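Local structure of cell wall surface anchor family protein (Streptococcus agalactiae serogroup V, 3TW0) at residues A[31-36]-A[323-328]; A[39-44]-A[122-127]; A[245-250]-A[271-276]. The protein serves as the adhesive tip pilin of Group B streptococcal pili, its von Willebrand factor A-type domain binding magnesium and probably engaging host ligands. The protein carries 2 engineered substitutions. All blocks are in the same frame, centred on the assembly; numbering follows the deposited sequence.

Interaction 1: residues A[31-36]-A[323-328]; sequences SQRALK and VGIGVN
R33, in the first turn of helix 33-48, reaches alongside I325 to the loop that follows strand 319-324. The polar part centres on the carbonyl of G326. NE of R33 bonds to G326 O at 2.9 Å, and NH2 of R33 turns to the same oxygen; the 2.5 Å between NH2 of R33 and G326 O is unusually short and doubtful in detail. The oxygen lies in the guanidinium plane and meets the group side-on, which, with NH1 bound to the backbone O of S22, would limit rotation of the group. OD1 of N328 is held mainly by the backbone N of D330 and takes only a weak bond from NH2 of R33 (3.0 Å), the amide standing almost perpendicular to the guanidinium. NE of R33 has a further weak bond to I325 O.

The apolar part belongs to I325. Its CG2 packs on the backbone of the helix turn, 3.6 Å from R33 O, and its CD1 lies 3.6 Å from K36 C. The R33 chain, extended from CG to NE (chi2 180°, chi3 178°), runs past I325 in the opposite direction, with its CG 4.0 Å from I325 CG2, while CE of K36 also touches CG2. The backbone of G326, with positive phi, lies close against R33.

S22 belongs to the magnesium site, and NH1 of R33 also forms a long, weak ion pair with D173. R33 thus joins the loop after a strand to the metal-binding loop, at the C-terminal edge of the parallel sheet where von Willebrand factor A domains carry their metal site.

Interaction 2: residues A[39-44]-A[122-127]; sequences EAVEKL and SRIPKE
E42 and K126 meet with their side chains crossing at about a right angle, and I124 lies beside them against the helix. E42 leaves helix 33-48 and is extended beyond CG (chi2 167°), whereas K126 is bent at chi2 (-75°) and again at chi4. NZ of K126 reaches E42 OE2 at 2.9 Å on the syn side of that oxygen, 32° out of the carboxylate plane. The second oxygen is held more loosely, with K126 NZ 3.4 Å from E42 OE1 in a weak bond. CE of K126 lies 3.1 Å from E42 OE2, so the last methylene of the lysine comes up to the carboxylate together with the ammonium.

I124 and V41 slide past each other in opposite directions, and CD1 of I124 comes to 3.7 Å from V41 CG1. The same methyl touches the aliphatic base of the glutamate, I124 CD1 lying 3.8 Å from E42 CG, where the two side chains cross obliquely. One terminal methyl therefore bridges two successive helix residues. Beneath the helix, V41 continues onto V15 and L17 of strand 11-18 and V171 of strand 165-172.

The salt bridge with E42 would be expected to favour the charged form of K126. The carboxylate of E39, about one helical turn before E42, may add a weaker electrostatic contribution without touching the ammonium, its OE2 4.8 Å from K126 NZ. The chemistry is divided by depth: buried methyls of V41 and I124 continue the hydrophobic layer under the helix, and a partly exposed salt bridge ties the helix to the loop after helix 114-122.

Interaction 3: residues A[245-250]-A[271-276]; sequences TTQAAY and YIYLYW
A249 and Y273 form a non-hydrogen-bonded antiparallel pair with CA atoms 4.2 Å apart, and next to them Y250 and I272 form a hydrogen-bonded pair. Two backbone bonds close the latter, Y250 N to I272 O at 2.8 Å and I272 N to Y250 O at 3.0 Å. Before the strand proper, L274 N still donates to A248 O. The touching parts run 123° apart, well short of a straight antiparallel alignment.

A249 CB stands over one face of the Y273 ring in a CH-pi contact, 4.1 Å from the ring centroid and 20° off its normal, and also touches CD2 of Y271. The face carrying Y250 and I272 is lined by CB-to-CB packing of those two residues, with L274 CD2 3.9 Å from Y250 CB; here L85 and M260 complete the apolar cluster.

Q247, before the strand, extends toward L274 and Y275, its CG anti to the backbone N (chi1 164°). Its NE2 donates to L274 O at 2.7 Å from above the carbonyl plane. The same nitrogen lies over one face of the Y275 ring, offset toward the rim, 3.5 Å from Y275 CE1, while Q247 CG meets the edge of Y273.

The arrangement is a short antiparallel pairing of two bridges, continued by the L274 N to A248 O bond and then by the Q247 side chain; through strand 271-276 it joins strand 70-78 in the antiparallel sheet, away from the metal site.

Interactions 1 and 2 share helix 33-48: interaction 1 ties its first turn to the loop after an inner strand of the parallel sheet, and interaction 2 joins the following turns to the loop after helix 114-122. They touch directly, A34 CB packing 3.6 Å from E127 CA. Each combines buried apolar packing with a cationic side chain, but the bonds of buried R33 across the contact go to neutral oxygens near the magnesium site, whereas partly exposed K126 pairs with a carboxylate. Interaction 3 lies about 35 Å from interaction 1 and 42 Å from interaction 2, centre to centre, in the separate antiparallel sheet. All three are partly buried; interaction 3 differs in its main-chain bonds, Q247 amide and tyrosine packing.

Interaction 1: residues A[31-36]-A[323-328]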
# COMPACT_ATOMS: atom_id res chain seq x y z
N SER A 31 -15.35 0.41 14.00
CA SER A 31 -14.37 -0.55 14.52
C SER A 31 -13.18 0.13 15.20
O SER A 31 -12.37 -0.54 15.82
CB SER A 31 -13.89 -1.46 13.39
OG SER A 31 -14.78 -2.55 13.19
N GLN A 32 -13.10 1.46 15.07
CA GLN A 32 -12.05 2.32 15.66
C GLN A 32 -10.64 1.84 15.34
O GLN A 32 -9.76 1.76 16.20
CB GLN A 32 -12.25 2.49 17.16
CG GLN A 32 -13.56 3.19 17.54
CD GLN A 32 -13.77 3.30 19.06
OE1 GLN A 32 -13.97 4.39 19.59
NE2 GLN A 32 -13.72 2.17 19.76
N ARG A 33 -10.44 1.53 14.06
CA ARG A 33 -9.19 0.98 13.59
C ARG A 33 -7.98 1.83 13.98
O ARG A 33 -7.07 1.34 14.64
CB ARG A 33 -9.25 0.73 12.09
CG ARG A 33 -9.96 -0.55 11.71
CD ARG A 33 -9.98 -0.69 10.25
NE ARG A 33 -10.62 -1.93 9.84
CZ ARG A 33 -11.34 -2.08 8.74
NH1 ARG A 33 -11.53 -1.04 7.93
NH2 ARG A 33 -11.88 -3.27 8.45
N ALA A 34 -7.99 3.11 13.64
CA ALA A 34 -6.81 3.96 13.86
C ALA A 34 -6.53 4.20 15.33
O ALA A 34 -5.36 4.20 15.75
CB ALA A 34 -6.94 5.25 13.15
N LEU A 35 -7.58 4.45 16.10
CA LEU A 35 -7.42 4.67 17.55
C LEU A 35 -6.76 3.44 18.16
O LEU A 35 -5.78 3.56 18.91
CB LEU A 35 -8.77 4.96 18.22
CG LEU A 35 -8.91 4.91 19.77
CD1 LEU A 35 -8.06 5.94 20.50
CD2 LEU A 35 -10.37 5.04 20.20
N LYS A 36 -7.28 2.27 17.80
CA LYS A 36 -6.81 1.01 18.38
C LYS A 36 -5.40 0.66 17.92
O LYS A 36 -4.58 0.16 18.70
CB LYS A 36 -7.82 -0.11 18.10
CG LYS A 36 -9.16 0.06 18.91
CD LYS A 36 -10.27 -0.96 18.57
CE LYS A 36 -9.73 -2.20 17.84
NZ LYS A 36 -10.19 -3.50 18.44
N VAL A 323 0.04 -7.32 13.34
CA VAL A 323 -1.13 -7.21 14.20
C VAL A 323 -2.32 -6.67 13.43
O VAL A 323 -2.30 -5.55 12.93
CB VAL A 323 -0.82 -6.41 15.47
CG1 VAL A 323 -2.11 -5.93 16.18
CG2 VAL A 323 -0.00 -7.27 16.41
N GLY A 324 -3.35 -7.51 13.33
CA GLY A 324 -4.56 -7.20 12.58
C GLY A 324 -5.60 -6.41 13.35
O GLY A 324 -5.99 -6.76 14.45
N ILE A 325 -6.06 -5.32 12.77
CA ILE A 325 -7.04 -4.51 13.47
C ILE A 325 -8.36 -4.44 12.72
O ILE A 325 -8.41 -3.98 11.58
CB ILE A 325 -6.49 -3.10 13.75
CG1 ILE A 325 -5.22 -3.19 14.61
CG2 ILE A 325 -7.58 -2.21 14.41
CD1 ILE A 325 -5.17 -2.24 15.72
N GLY A 326 -9.43 -4.87 13.38
CA GLY A 326 -10.79 -4.86 12.81
C GLY A 326 -10.84 -5.38 11.39
O GLY A 326 -11.21 -4.65 10.47
N VAL A 327 -10.47 -6.65 11.20
CA VAL A 327 -10.14 -7.21 9.87
C VAL A 327 -11.39 -7.67 9.13
O VAL A 327 -12.08 -8.61 9.58
CB VAL A 327 -9.13 -8.41 10.01
CG1 VAL A 327 -8.77 -9.03 8.63
CG2 VAL A 327 -7.86 -7.98 10.75
N ASN A 328 -11.69 -7.03 8.00
CA ASN A 328 -12.82 -7.47 7.16
C ASN A 328 -12.56 -7.45 5.65
O ASN A 328 -13.44 -7.84 4.90
CB ASN A 328 -14.12 -6.70 7.49
CG ASN A 328 -14.11 -5.27 6.91
OD1 ASN A 328 -13.18 -4.87 6.22
ND2 ASN A 328 -15.15 -4.50 7.23

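Interaction 2: residues A[39-44]-A[122-127]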
# COMPACT_ATOMS: atom_id res chain seq x y z
N GLU A 39 -3.01 2.94 19.81
CA GLU A 39 -2.84 2.47 21.20
C GLU A 39 -1.94 1.26 21.30
O GLU A 39 -1.10 1.15 22.19
CB GLU A 39 -4.21 2.24 21.84
CG GLU A 39 -4.90 3.59 22.08
CD GLU A 39 -6.26 3.47 22.73
OE1 GLU A 39 -6.83 2.35 22.72
OE2 GLU A 39 -6.74 4.49 23.24
N ALA A 40 -2.08 0.35 20.34
CA ALA A 40 -1.24 -0.83 20.29
C ALA A 40 0.21 -0.42 20.12
O ALA A 40 1.09 -0.91 20.84
CB ALA A 40 -1.68 -1.73 19.15
N VAL A 41 0.47 0.49 19.18
CA VAL A 41 1.83 1.07 19.01
C VAL A 41 2.38 1.70 20.31
O VAL A 41 3.48 1.38 20.74
CB VAL A 41 1.89 2.08 17.84
CG1 VAL A 41 3.28 2.74 17.76
CG2 VAL A 41 1.53 1.41 16.54
N GLU A 42 1.60 2.58 20.94
CA GLU A 42 1.99 3.13 22.25
C GLU A 42 2.45 2.04 23.22
O GLU A 42 3.47 2.18 23.91
CB GLU A 42 0.83 3.89 22.88
CG GLU A 42 0.77 5.35 22.48
CD GLU A 42 -0.54 6.03 22.83
OE1 GLU A 42 -1.49 5.37 23.30
OE2 GLU A 42 -0.63 7.26 22.61
N LYS A 43 1.68 0.94 23.27
CA LYS A 43 1.98 -0.16 24.20
C LYS A 43 3.25 -0.87 23.79
O LYS A 43 4.05 -1.28 24.63
CB LYS A 43 0.82 -1.17 24.27
CG LYS A 43 -0.09 -1.06 25.50
CD LYS A 43 -1.50 -0.50 25.18
CE LYS A 43 -2.38 -1.50 24.41
NZ LYS A 43 -2.24 -2.90 24.90
N LEU A 44 3.45 -1.02 22.49
CA LEU A 44 4.65 -1.70 22.02
C LEU A 44 5.91 -0.87 22.32
O LEU A 44 6.88 -1.38 22.89
CB LEU A 44 4.52 -2.10 20.55
CG LEU A 44 5.77 -2.83 20.09
CD1 LEU A 44 5.83 -4.29 20.53
CD2 LEU A 44 5.83 -2.73 18.64
N SER A 122 4.56 11.13 20.42
CA SER A 122 3.73 12.32 20.10
C SER A 122 3.29 12.33 18.62
O SER A 122 2.29 12.95 18.25
CB SER A 122 4.48 13.62 20.42
OG SER A 122 5.40 13.99 19.38
N ARG A 123 4.04 11.63 17.78
CA ARG A 123 3.71 11.58 16.36
C ARG A 123 2.77 10.42 15.96
O ARG A 123 2.40 10.30 14.78
CB ARG A 123 5.00 11.52 15.57
CG ARG A 123 5.73 12.84 15.57
CD ARG A 123 6.89 12.77 14.63
NE ARG A 123 7.76 13.92 14.80
CZ ARG A 123 9.00 13.98 14.33
NH1 ARG A 123 9.54 12.97 13.68
NH2 ARG A 123 9.71 15.08 14.52
N ILE A 124 2.37 9.60 16.93
CA ILE A 124 1.47 8.49 16.68
C ILE A 124 0.04 9.03 16.43
O ILE A 124 -0.59 9.52 17.35
CB ILE A 124 1.46 7.50 17.89
CG1 ILE A 124 2.80 6.76 18.03
CG2 ILE A 124 0.34 6.47 17.78
CD1 ILE A 124 2.92 6.06 19.38
N PRO A 125 -0.47 8.94 15.19
CA PRO A 125 -1.87 9.34 14.99
C PRO A 125 -2.87 8.35 15.62
O PRO A 125 -2.56 7.15 15.79
CB PRO A 125 -2.00 9.31 13.47
CG PRO A 125 -1.08 8.17 13.06
CD PRO A 125 0.13 8.39 13.96
N LYS A 126 -4.06 8.85 15.94
CA LYS A 126 -5.14 8.07 16.54
C LYS A 126 -6.35 8.14 15.61
O LYS A 126 -7.44 7.66 15.94
CB LYS A 126 -5.50 8.64 17.93
CG LYS A 126 -4.33 8.63 18.95
CD LYS A 126 -4.08 7.22 19.48
CE LYS A 126 -2.97 7.18 20.54
NZ LYS A 126 -3.44 7.69 21.85
N GLU A 127 -6.16 8.75 14.45
CA GLU A 127 -7.24 8.87 13.48
C GLU A 127 -6.62 8.88 12.09
O GLU A 127 -5.45 9.22 11.96
CB GLU A 127 -8.09 10.15 13.75
CG GLU A 127 -9.35 10.33 12.87
CD GLU A 127 -10.34 9.18 12.98
OE1 GLU A 127 -11.22 9.21 13.87
OE2 GLU A 127 -10.23 8.22 12.18

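Interaction 3: residues A[245-250]-A[271-276]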
# COMPACT_ATOMS: atom_id res chain seq x y z
N THR A 245 -24.68 -2.84 -14.44
CA THR A 245 -24.07 -3.74 -15.40
C THR A 245 -23.50 -2.94 -16.58
O THR A 245 -22.72 -3.45 -17.39
CB THR A 245 -25.14 -4.76 -15.90
OG1 THR A 245 -24.83 -5.20 -17.23
CG2 THR A 245 -26.54 -4.14 -15.91
N THR A 246 -23.92 -1.68 -16.68
CA THR A 246 -23.71 -0.90 -17.88
C THR A 246 -22.61 0.13 -17.63
O THR A 246 -22.47 0.64 -16.51
CB THR A 246 -25.04 -0.27 -18.40
OG1 THR A 246 -24.92 1.16 -18.43
CG2 THR A 246 -26.24 -0.64 -17.51
N GLN A 247 -21.80 0.39 -18.66
CA GLN A 247 -20.61 1.24 -18.52
C GLN A 247 -21.02 2.69 -18.24
O GLN A 247 -21.90 3.20 -18.91
CB GLN A 247 -19.73 1.16 -19.78
CG GLN A 247 -18.70 2.28 -19.89
CD GLN A 247 -17.61 2.04 -20.92
OE1 GLN A 247 -17.81 1.36 -21.93
NE2 GLN A 247 -16.44 2.62 -20.67
N ALA A 248 -20.38 3.33 -17.26
CA ALA A 248 -20.61 4.76 -17.01
C ALA A 248 -19.98 5.65 -18.06
O ALA A 248 -19.05 5.25 -18.76
CB ALA A 248 -20.14 5.17 -15.62
N ALA A 249 -20.51 6.86 -18.17
CA ALA A 249 -20.01 7.85 -19.10
C ALA A 249 -19.99 9.24 -18.46
O ALA A 249 -20.69 9.51 -17.48
CB ALA A 249 -20.83 7.84 -20.38
N TYR A 250 -19.17 10.12 -19.00
CA TYR A 250 -19.08 11.50 -18.54
C TYR A 250 -19.72 12.36 -19.62
O TYR A 250 -19.17 12.48 -20.73
CB TYR A 250 -17.60 11.86 -18.39
CG TYR A 250 -17.28 13.26 -17.93
CD1 TYR A 250 -17.11 13.54 -16.59
CD2 TYR A 250 -17.09 14.28 -18.84
CE1 TYR A 250 -16.80 14.80 -16.15
CE2 TYR A 250 -16.77 15.57 -18.42
CZ TYR A 250 -16.64 15.82 -17.07
OH TYR A 250 -16.32 17.09 -16.64
N TYR A 271 -20.49 12.07 -25.14
CA TYR A 271 -20.10 11.37 -23.91
C TYR A 271 -18.68 10.78 -24.00
O TYR A 271 -18.32 10.16 -25.03
CB TYR A 271 -21.04 10.20 -23.64
CG TYR A 271 -22.44 10.57 -23.22
CD1 TYR A 271 -23.45 10.67 -24.17
CD2 TYR A 271 -22.75 10.81 -21.87
CE1 TYR A 271 -24.74 11.00 -23.81
CE2 TYR A 271 -24.04 11.14 -21.49
CZ TYR A 271 -25.03 11.24 -22.48
OH TYR A 271 -26.32 11.58 -22.16
N ILE A 272 -17.91 10.94 -22.93
CA ILE A 272 -16.65 10.22 -22.75
C ILE A 272 -16.93 8.98 -21.90
O ILE A 272 -17.25 9.08 -20.70
CB ILE A 272 -15.60 11.09 -22.04
CG1 ILE A 272 -15.37 12.40 -22.81
CG2 ILE A 272 -14.30 10.32 -21.88
CD1 ILE A 272 -14.49 13.36 -22.07
N TYR A 273 -16.84 7.81 -22.54
CA TYR A 273 -17.06 6.55 -21.83
C TYR A 273 -15.84 6.29 -20.96
O TYR A 273 -14.70 6.50 -21.41
CB TYR A 273 -17.36 5.41 -22.81
CG TYR A 273 -18.77 5.56 -23.33
CD1 TYR A 273 -19.05 6.42 -24.43
CD2 TYR A 273 -19.84 4.93 -22.69
CE1 TYR A 273 -20.38 6.59 -24.90
CE2 TYR A 273 -21.16 5.10 -23.14
CZ TYR A 273 -21.42 5.93 -24.24
OH TYR A 273 -22.72 6.08 -24.68
N LEU A 274 -16.09 5.87 -19.72
CA LEU A 274 -15.09 5.83 -18.65
C LEU A 274 -14.47 4.44 -18.44
O LEU A 274 -15.18 3.42 -18.44
CB LEU A 274 -15.71 6.35 -17.34
CG LEU A 274 -16.25 7.80 -17.45
CD1 LEU A 274 -16.93 8.17 -16.19
CD2 LEU A 274 -15.14 8.83 -17.80
N TYR A 275 -13.15 4.44 -18.28
CA TYR A 275 -12.35 3.26 -17.98
C TYR A 275 -11.52 3.57 -16.75
O TYR A 275 -11.14 4.73 -16.48
CB TYR A 275 -11.40 2.92 -19.16
CG TYR A 275 -12.10 2.60 -20.46
CD1 TYR A 275 -12.75 3.59 -21.18
CD2 TYR A 275 -12.13 1.30 -20.96
CE1 TYR A 275 -13.42 3.31 -22.35
CE2 TYR A 275 -12.79 1.01 -22.16
CZ TYR A 275 -13.43 2.03 -22.83
OH TYR A 275 -14.09 1.78 -23.99
N TRP A 276 -11.21 2.52 -15.99
CA TRP A 276 -10.25 2.63 -14.92
C TRP A 276 -8.93 3.02 -15.58
O TRP A 276 -8.64 2.57 -16.70
CB TRP A 276 -10.10 1.27 -14.25
CG TRP A 276 -11.39 0.75 -13.65
CD1 TRP A 276 -12.09 -0.35 -14.04
CD2 TRP A 276 -12.10 1.33 -12.56
NE1 TRP A 276 -13.21 -0.50 -13.25
CE2 TRP A 276 -13.23 0.52 -12.34
CE3 TRP A 276 -11.89 2.45 -11.75
CZ2 TRP A 276 -14.15 0.80 -11.32
CZ3 TRP A 276 -12.80 2.72 -10.75
CH2 TRP A 276 -13.92 1.89 -10.54